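PDB 4M1P: copper-sensitive operon repressor (CsoR) from Geobacillus thermodenitrificans, which represses transcription by binding DNA and senses Cu(I), whose binding probably switches it allosterically away from its operator. Local coordinates for residues K19-N24 with L71-N76; K30-Q35 with Q60-Q65. The protein carries 1 engineered substitution. All coordinates share one frame; numbering follows the deposited sequence.

Contact 1 of 2, residues K19-N24 with L71-N76; sequences KEEIEN and LERHAN. With CU1 (copper (I) ion), chain B.
The Arg73 guanidinium takes the Glu21 carboxylate at its NE/NH2 edge, in its own plane; the two flat groups are tilted by only 23°, while the side chains that carry them cross at about a right angle. Two near-straight hydrogen bonds make this a bidentate salt bridge. Arg73 NE gives to Glu21 OE1 over 2.5 Å, meeting the syn lone pair of that oxygen, and Arg73 NH2 gives to Glu21 OE2, also at 2.5 Å. Glu21 reaches across as an extended chain, whereas Arg73 bends at its second torsion (chi2 -81°), which turns the NE side of its head to the carboxylate. Arg73 NH1 donates to the carbonyl oxygen of Ile15 and lies 4.0 Å from the copper (I) ion, too far to be a ligand. His74 holds that copper through ND1 at 2.1 Å, with Cys78 of the same chain and Cys49 of the second subunit completing the site. A leucine in place of Arg73 would probably strand the Glu21 carboxylate without its charge partner and remove the ionic tie between helices 19-44 and 49-85 at this level. The arginine, touching the copper ligand Cys78, thus also fastens the start of helix 19-44, its charge probably balanced by Glu21.

Contact 2 of 2, residues K30-Q35 with Q60-Q65; sequences KRIEGQ and QAALRQ
Helices 19-44 and 49-85 form an antiparallel helical hairpin, and residues 30-35 and 60-65 pack against each other midway along it. The short axes approach to 10.3 Å with a signed crossing angle of -161°. Ile32 makes the largest share of the contact. Its CG1 sits beside the backbone N (chi1 -72°) and CD1 continues in an extended line (chi2 -179°), so the ethyl arm reaches across the interface end first. Ile32 CG1 rests on Ala62 CB at 3.6 Å, and the terminal methyl goes further, past that methyl to the main chain of the facing helix. There Ile32 CD1 lies 3.8 Å from Leu63 N and about as close to the Ala62 carbonyl oxygen. The same methyl meets the end of Leu63, with Ile32 CD1 and Leu63 CD2 3.9 Å apart. One turn on, the extended Gln35 side chain brings OE1 to within 3.9 Å of Ala62 CB, a van der Waals touch. The Ala62 methyl is therefore met by side chains from two successive turns of helix 19-44, and its small size probably helps the CA atoms of Ile32 and Ala62 come within 6.9 Å of each other. Ile59 of the same chain also packs on Ile32 and Gln35, while Leu63 meets Ile59 of the second subunit. Such apolar packing between paired antiparallel helices is characteristic of the four-helix bundle at the core of a CsoR dimer, to which each subunit contributes one hairpin.

Both contacts join helix 19-44 to helix 49-85, with their centres about 16 Å apart and their nearest atoms about 6 Å apart, so they do not touch. Along the chain the order is 19-24, 30-35, 60-65, 71-76: as the helices run antiparallel, contact 2 lies nearer the turn between them, and contact 1 farther from it, at the start of helix 19-44 and in the later part of helix 49-85. The character changes along the way, from apolar packing in contact 2 to an ionic tie beside copper in contact 1. Each also borders the second subunit, so the hairpin is bound into the dimer at both levels, a plausible route for copper binding to influence the helical bundle.

Contact 1 of 2, residues K19-N24 with L71-N76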
ATOM      1  N   LYS A  19     -16.026 -12.823  25.262  1.00 85.13           N
ATOM      2  CA  LYS A  19     -17.051 -11.787  25.228  1.00 80.76           C
ATOM      3  C   LYS A  19     -16.346 -10.455  25.017  1.00 79.53           C
ATOM      4  O   LYS A  19     -16.838  -9.570  24.317  1.00 75.41           O
ATOM      5  CB  LYS A  19     -17.842 -11.766  26.535  1.00 81.91           C
ATOM      6  N   GLU A  20     -15.166 -10.348  25.615  1.00 87.35           N
ATOM      7  CA  GLU A  20     -14.335  -9.154  25.555  1.00 97.62           C
ATOM      8  C   GLU A  20     -13.848  -8.846  24.133  1.00 97.58           C
ATOM      9  O   GLU A  20     -14.076  -7.747  23.618  1.00 99.18           O
ATOM     10  CB  GLU A  20     -13.148  -9.332  26.508  1.00105.77           C
ATOM     11  CG  GLU A  20     -12.230  -8.130  26.648  1.00112.09           C
ATOM     12  CD  GLU A  20     -11.326  -8.235  27.866  1.00118.10           C
ATOM     13  OE1 GLU A  20     -10.396  -7.411  27.993  1.00120.10           O
ATOM     14  OE2 GLU A  20     -11.550  -9.141  28.699  1.00119.63           O
ATOM     15  N   GLU A  21     -13.180  -9.817  23.511  1.00 92.79           N
ATOM     16  CA  GLU A  21     -12.648  -9.658  22.158  1.00 86.59           C
ATOM     17  C   GLU A  21     -13.729  -9.264  21.159  1.00 82.64           C
ATOM     18  O   GLU A  21     -13.535  -8.354  20.352  1.00 82.46           O
ATOM     19  CB  GLU A  21     -11.984 -10.950  21.682  1.00 83.38           C
ATOM     20  CG  GLU A  21     -10.628 -11.243  22.291  1.00 80.08           C
ATOM     21  CD  GLU A  21      -9.958 -12.434  21.635  1.00 78.16           C
ATOM     22  OE1 GLU A  21      -8.983 -12.229  20.877  1.00 78.37           O
ATOM     23  OE2 GLU A  21     -10.409 -13.573  21.874  1.00 75.13           O
ATOM     24  N   ILE A  22     -14.856  -9.966  21.211  1.00 78.97           N
ATOM     25  CA  ILE A  22     -15.974  -9.680  20.324  1.00 79.90           C
ATOM     26  C   ILE A  22     -16.468  -8.249  20.527  1.00 87.73           C
ATOM     27  O   ILE A  22     -16.668  -7.515  19.558  1.00 87.38           O
ATOM     28  CB  ILE A  22     -17.129 -10.680  20.524  1.00 77.26           C
ATOM     29  CG1 ILE A  22     -16.707 -12.080  20.070  1.00 75.86           C
ATOM     30  CG2 ILE A  22     -18.363 -10.235  19.760  1.00 71.98           C
ATOM     31  CD1 ILE A  22     -17.788 -13.135  20.245  1.00 76.36           C
ATOM     32  N   GLU A  23     -16.632  -7.854  21.787  1.00 93.25           N
ATOM     33  CA  GLU A  23     -17.072  -6.503  22.137  1.00 97.36           C
ATOM     34  C   GLU A  23     -16.165  -5.413  21.561  1.00 96.83           C
ATOM     35  O   GLU A  23     -16.650  -4.442  20.981  1.00 99.39           O
ATOM     36  CB  GLU A  23     -17.164  -6.352  23.659  1.00101.54           C
ATOM     37  CG  GLU A  23     -17.834  -5.065  24.129  1.00107.95           C
ATOM     38  CD  GLU A  23     -17.949  -4.983  25.644  1.00116.89           C
ATOM     39  OE1 GLU A  23     -16.904  -4.854  26.317  1.00118.02           O
ATOM     40  OE2 GLU A  23     -19.084  -5.049  26.167  1.00122.56           O
ATOM     41  N   ASN A  24     -14.853  -5.579  21.721  1.00 93.87           N
ATOM     42  CA  ASN A  24     -13.890  -4.570  21.281  1.00 92.25           C
ATOM     43  C   ASN A  24     -13.867  -4.393  19.769  1.00 86.63           C
ATOM     44  O   ASN A  24     -14.043  -3.284  19.263  1.00 89.02           O
ATOM     45  CB  ASN A  24     -12.486  -4.900  21.787  1.00 95.67           C
ATOM     46  CG  ASN A  24     -12.419  -4.995  23.298  1.00102.50           C
ATOM     47  OD1 ASN A  24     -11.898  -5.965  23.847  1.00105.60           O
ATOM     48  ND2 ASN A  24     -12.955  -3.986  23.979  1.00103.79           N
ATOM     49  N   LEU A  71      -5.151 -10.169  12.402  1.00 47.67           N
ATOM     50  CA  LEU A  71      -4.059 -10.951  11.844  1.00 46.80           C
ATOM     51  C   LEU A  71      -3.128 -11.418  12.957  1.00 45.95           C
ATOM     52  O   LEU A  71      -2.800 -12.607  13.054  1.00 44.25           O
ATOM     53  CB  LEU A  71      -3.280 -10.112  10.835  1.00 48.79           C
ATOM     54  CG  LEU A  71      -2.281 -10.842   9.947  1.00 44.44           C
ATOM     55  CD1 LEU A  71      -2.973 -11.971   9.234  1.00 51.17           C
ATOM     56  CD2 LEU A  71      -1.724  -9.877   8.946  1.00 42.38           C
ATOM     57  N   GLU A  72      -2.715 -10.472  13.797  1.00 45.56           N
ATOM     58  CA  GLU A  72      -1.813 -10.767  14.900  1.00 50.08           C
ATOM     59  C   GLU A  72      -2.461 -11.733  15.881  1.00 48.44           C
ATOM     60  O   GLU A  72      -1.830 -12.687  16.331  1.00 52.25           O
ATOM     61  CB  GLU A  72      -1.399  -9.484  15.622  1.00 55.59           C
ATOM     62  CG  GLU A  72      -0.573  -8.519  14.776  1.00 66.30           C
ATOM     63  CD  GLU A  72      -0.059  -7.336  15.581  1.00 79.25           C
ATOM     64  OE1 GLU A  72      -0.644  -6.240  15.465  1.00 81.95           O
ATOM     65  OE2 GLU A  72       0.933  -7.503  16.326  1.00 86.23           O
ATOM     66  N   ARG A  73      -3.722 -11.481  16.205  1.00 41.68           N
ATOM     67  CA  ARG A  73      -4.447 -12.345  17.119  1.00 45.13           C
ATOM     68  C   ARG A  73      -4.430 -13.772  16.585  1.00 50.41           C
ATOM     69  O   ARG A  73      -4.071 -14.703  17.307  1.00 53.99           O
ATOM     70  CB  ARG A  73      -5.882 -11.848  17.308  1.00 43.61           C
ATOM     71  CG  ARG A  73      -6.572 -12.351  18.562  1.00 47.22           C
ATOM     72  CD  ARG A  73      -7.130 -13.755  18.380  1.00 53.08           C
ATOM     73  NE  ARG A  73      -8.141 -14.069  19.383  1.00 58.51           N
ATOM     74  CZ  ARG A  73      -8.832 -15.202  19.410  1.00 61.56           C
ATOM     75  NH1 ARG A  73      -8.613 -16.136  18.492  1.00 61.10           N
ATOM     76  NH2 ARG A  73      -9.740 -15.403  20.356  1.00 65.66           N
ATOM     77  N   HIS A  74      -4.790 -13.940  15.317  1.00 48.93           N
ATOM     78  CA  HIS A  74      -4.867 -15.275  14.728  1.00 49.19           C
ATOM     79  C   HIS A  74      -3.507 -15.970  14.762  1.00 52.70           C
ATOM     80  O   HIS A  74      -3.413 -17.151  15.091  1.00 56.53           O
ATOM     81  CB  HIS A  74      -5.394 -15.199  13.293  1.00 45.41           C
ATOM     82  CG  HIS A  74      -5.581 -16.535  12.645  1.00 46.89           C
ATOM     83  ND1 HIS A  74      -6.481 -17.474  13.102  1.00 49.37           N
ATOM     84  CD2 HIS A  74      -4.980 -17.095  11.563  1.00 44.44           C
ATOM     85  CE1 HIS A  74      -6.429 -18.544  12.343  1.00 50.54           C
ATOM     86  NE2 HIS A  74      -5.521 -18.341  11.393  1.00 45.90           N
ATOM     87  N   ALA A  75      -2.454 -15.229  14.434  1.00 52.27           N
ATOM     88  CA  ALA A  75      -1.104 -15.790  14.413  1.00 52.03           C
ATOM     89  C   ALA A  75      -0.579 -16.126  15.811  1.00 54.83           C
ATOM     90  O   ALA A  75      -0.033 -17.206  16.029  1.00 54.31           O
ATOM     91  CB  ALA A  75      -0.148 -14.848  13.695  1.00 46.43           C
ATOM     92  N   ASN A  76      -0.741 -15.192  16.749  1.00 61.23           N
ATOM     93  CA  ASN A  76      -0.264 -15.366  18.123  1.00 61.80           C
ATOM     94  C   ASN A  76      -0.955 -16.489  18.881  1.00 59.99           C
ATOM     95  O   ASN A  76      -0.356 -17.111  19.750  1.00 66.43           O
ATOM     96  CB  ASN A  76      -0.439 -14.075  18.926  1.00 68.21           C
ATOM     97  CG  ASN A  76       0.459 -12.954  18.448  1.00 74.11           C
ATOM     98  OD1 ASN A  76       1.064 -13.034  17.375  1.00 74.75           O
ATOM     99  ND2 ASN A  76       0.545 -11.890  19.244  1.00 78.00           N
TER
HETATM  100 CU   CU1 B 201      -7.800 -17.209  14.735  1.00 58.45          CU

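Contact 2 of 2, residues K30-Q35 with Q60-Q65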
ATOM      1  N   LYS A  30     -18.393  -0.978  14.349  1.00 66.49           N
ATOM      2  CA  LYS A  30     -19.502  -0.037  14.451  1.00 68.07           C
ATOM      3  C   LYS A  30     -19.030   1.365  14.067  1.00 64.98           C
ATOM      4  O   LYS A  30     -19.623   2.007  13.198  1.00 63.82           O
ATOM      5  CB  LYS A  30     -20.102  -0.031  15.861  1.00 72.38           C
ATOM      6  CG  LYS A  30     -20.982  -1.241  16.179  1.00 74.64           C
ATOM      7  CD  LYS A  30     -22.201  -1.321  15.272  1.00 72.08           C
ATOM      8  CE  LYS A  30     -22.983  -2.602  15.506  1.00 72.83           C
ATOM      9  NZ  LYS A  30     -23.472  -2.714  16.907  1.00 80.61           N
ATOM     10  N   ARG A  31     -17.959   1.832  14.708  1.00 60.56           N
ATOM     11  CA  ARG A  31     -17.391   3.139  14.390  1.00 62.23           C
ATOM     12  C   ARG A  31     -17.143   3.231  12.888  1.00 64.11           C
ATOM     13  O   ARG A  31     -17.554   4.195  12.235  1.00 63.89           O
ATOM     14  CB  ARG A  31     -16.089   3.373  15.156  1.00 58.75           C
ATOM     15  N   ILE A  32     -16.504   2.202  12.338  1.00 62.77           N
ATOM     16  CA  ILE A  32     -16.281   2.130  10.901  1.00 58.49           C
ATOM     17  C   ILE A  32     -17.599   2.153  10.114  1.00 61.24           C
ATOM     18  O   ILE A  32     -17.699   2.856   9.108  1.00 63.05           O
ATOM     19  CB  ILE A  32     -15.423   0.912  10.519  1.00 58.84           C
ATOM     20  CG1 ILE A  32     -13.971   1.119  10.954  1.00 55.47           C
ATOM     21  CG2 ILE A  32     -15.452   0.680   9.022  1.00 61.88           C
ATOM     22  CD1 ILE A  32     -13.058  -0.045  10.585  1.00 51.61           C
ATOM     23  N   GLU A  33     -18.607   1.408  10.577  1.00 59.59           N
ATOM     24  CA  GLU A  33     -19.932   1.437   9.945  1.00 60.52           C
ATOM     25  C   GLU A  33     -20.474   2.865   9.938  1.00 64.23           C
ATOM     26  O   GLU A  33     -21.018   3.335   8.931  1.00 69.66           O
ATOM     27  CB  GLU A  33     -20.929   0.490  10.649  1.00 57.73           C
ATOM     28  CG  GLU A  33     -22.320   0.477   9.992  1.00 57.47           C
ATOM     29  CD  GLU A  33     -23.411  -0.233  10.809  1.00 62.24           C
ATOM     30  OE1 GLU A  33     -23.083  -1.065  11.678  1.00 65.48           O
ATOM     31  OE2 GLU A  33     -24.606   0.046  10.563  1.00 55.95           O
ATOM     32  N   GLY A  34     -20.319   3.555  11.066  1.00 62.07           N
ATOM     33  CA  GLY A  34     -20.751   4.938  11.169  1.00 65.99           C
ATOM     34  C   GLY A  34     -20.063   5.807  10.133  1.00 63.52           C
ATOM     35  O   GLY A  34     -20.727   6.527   9.377  1.00 60.77           O
ATOM     36  N   GLN A  35     -18.731   5.725  10.102  1.00 56.70           N
ATOM     37  CA  GLN A  35     -17.929   6.449   9.129  1.00 54.23           C
ATOM     38  C   GLN A  35     -18.470   6.214   7.726  1.00 57.27           C
ATOM     39  O   GLN A  35     -18.672   7.162   6.963  1.00 64.90           O
ATOM     40  CB  GLN A  35     -16.466   6.014   9.216  1.00 57.21           C
ATOM     41  CG  GLN A  35     -15.791   6.338  10.543  1.00 60.92           C
ATOM     42  CD  GLN A  35     -14.367   5.824  10.619  1.00 64.26           C
ATOM     43  OE1 GLN A  35     -14.121   4.625  10.512  1.00 63.56           O
ATOM     44  NE2 GLN A  35     -13.420   6.736  10.806  1.00 68.54           N
ATOM     45  N   GLN A  60     -10.289   3.573   5.506  1.00 47.27           N
ATOM     46  CA  GLN A  60      -9.232   2.634   5.112  1.00 49.58           C
ATOM     47  C   GLN A  60      -8.195   2.445   6.221  1.00 48.09           C
ATOM     48  O   GLN A  60      -7.747   1.331   6.488  1.00 49.96           O
ATOM     49  CB  GLN A  60      -8.538   3.109   3.839  1.00 45.57           C
ATOM     50  CG  GLN A  60      -9.375   2.990   2.585  1.00 51.32           C
ATOM     51  CD  GLN A  60      -8.632   3.494   1.368  1.00 67.72           C
ATOM     52  OE1 GLN A  60      -7.767   4.367   1.474  1.00 74.86           O
ATOM     53  NE2 GLN A  60      -8.954   2.943   0.205  1.00 73.60           N
ATOM     54  N   ALA A  61      -7.826   3.545   6.862  1.00 48.72           N
ATOM     55  CA  ALA A  61      -6.905   3.506   7.989  1.00 47.99           C
ATOM     56  C   ALA A  61      -7.465   2.657   9.129  1.00 50.36           C
ATOM     57  O   ALA A  61      -6.766   1.807   9.676  1.00 54.54           O
ATOM     58  CB  ALA A  61      -6.609   4.915   8.476  1.00 37.43           C
ATOM     59  N   ALA A  62      -8.720   2.898   9.493  1.00 46.44           N
ATOM     60  CA  ALA A  62      -9.346   2.153  10.580  1.00 51.07           C
ATOM     61  C   ALA A  62      -9.476   0.666  10.242  1.00 56.65           C
ATOM     62  O   ALA A  62      -9.437  -0.178  11.135  1.00 61.35           O
ATOM     63  CB  ALA A  62     -10.702   2.741  10.920  1.00 42.80           C
ATOM     64  N   LEU A  63      -9.635   0.355   8.956  1.00 52.50           N
ATOM     65  CA  LEU A  63      -9.751  -1.027   8.507  1.00 54.41           C
ATOM     66  C   LEU A  63      -8.424  -1.775   8.564  1.00 53.05           C
ATOM     67  O   LEU A  63      -8.388  -2.946   8.948  1.00 52.85           O
ATOM     68  CB  LEU A  63     -10.313  -1.089   7.091  1.00 56.30           C
ATOM     69  CG  LEU A  63     -11.827  -1.192   7.002  1.00 59.41           C
ATOM     70  CD1 LEU A  63     -12.252  -1.121   5.561  1.00 64.55           C
ATOM     71  CD2 LEU A  63     -12.301  -2.486   7.636  1.00 55.86           C
ATOM     72  N   ARG A  64      -7.345  -1.105   8.163  1.00 49.52           N
ATOM     73  CA  ARG A  64      -6.009  -1.677   8.291  1.00 51.76           C
ATOM     74  C   ARG A  64      -5.729  -2.012   9.751  1.00 58.34           C
ATOM     75  O   ARG A  64      -5.154  -3.058  10.064  1.00 60.15           O
ATOM     76  CB  ARG A  64      -4.948  -0.710   7.774  1.00 48.65           C
ATOM     77  CG  ARG A  64      -4.647  -0.842   6.297  1.00 58.93           C
ATOM     78  CD  ARG A  64      -3.429  -0.007   5.899  1.00 70.02           C
ATOM     79  NE  ARG A  64      -3.670   1.432   6.005  1.00 75.78           N
ATOM     80  CZ  ARG A  64      -4.208   2.173   5.038  1.00 80.25           C
ATOM     81  NH1 ARG A  64      -4.578   1.610   3.892  1.00 82.24           N
ATOM     82  NH2 ARG A  64      -4.388   3.477   5.218  1.00 79.61           N
ATOM     83  N   GLN A  65      -6.156  -1.121  10.640  1.00 60.87           N
ATOM     84  CA  GLN A  65      -5.928  -1.283  12.068  1.00 61.81           C
ATOM     85  C   GLN A  65      -6.640  -2.530  12.589  1.00 56.52           C
ATOM     86  O   GLN A  65      -6.014  -3.405  13.181  1.00 60.29           O
ATOM     87  CB  GLN A  65      -6.393  -0.035  12.822  1.00 67.95           C
ATOM     88  CG  GLN A  65      -5.802   0.127  14.217  1.00 77.81           C
ATOM     89  CD  GLN A  65      -6.190   1.450  14.859  1.00 90.11           C
ATOM     90  OE1 GLN A  65      -6.225   1.576  16.085  1.00 96.76           O
ATOM     91  NE2 GLN A  65      -6.483   2.445  14.028  1.00 91.86           N
TER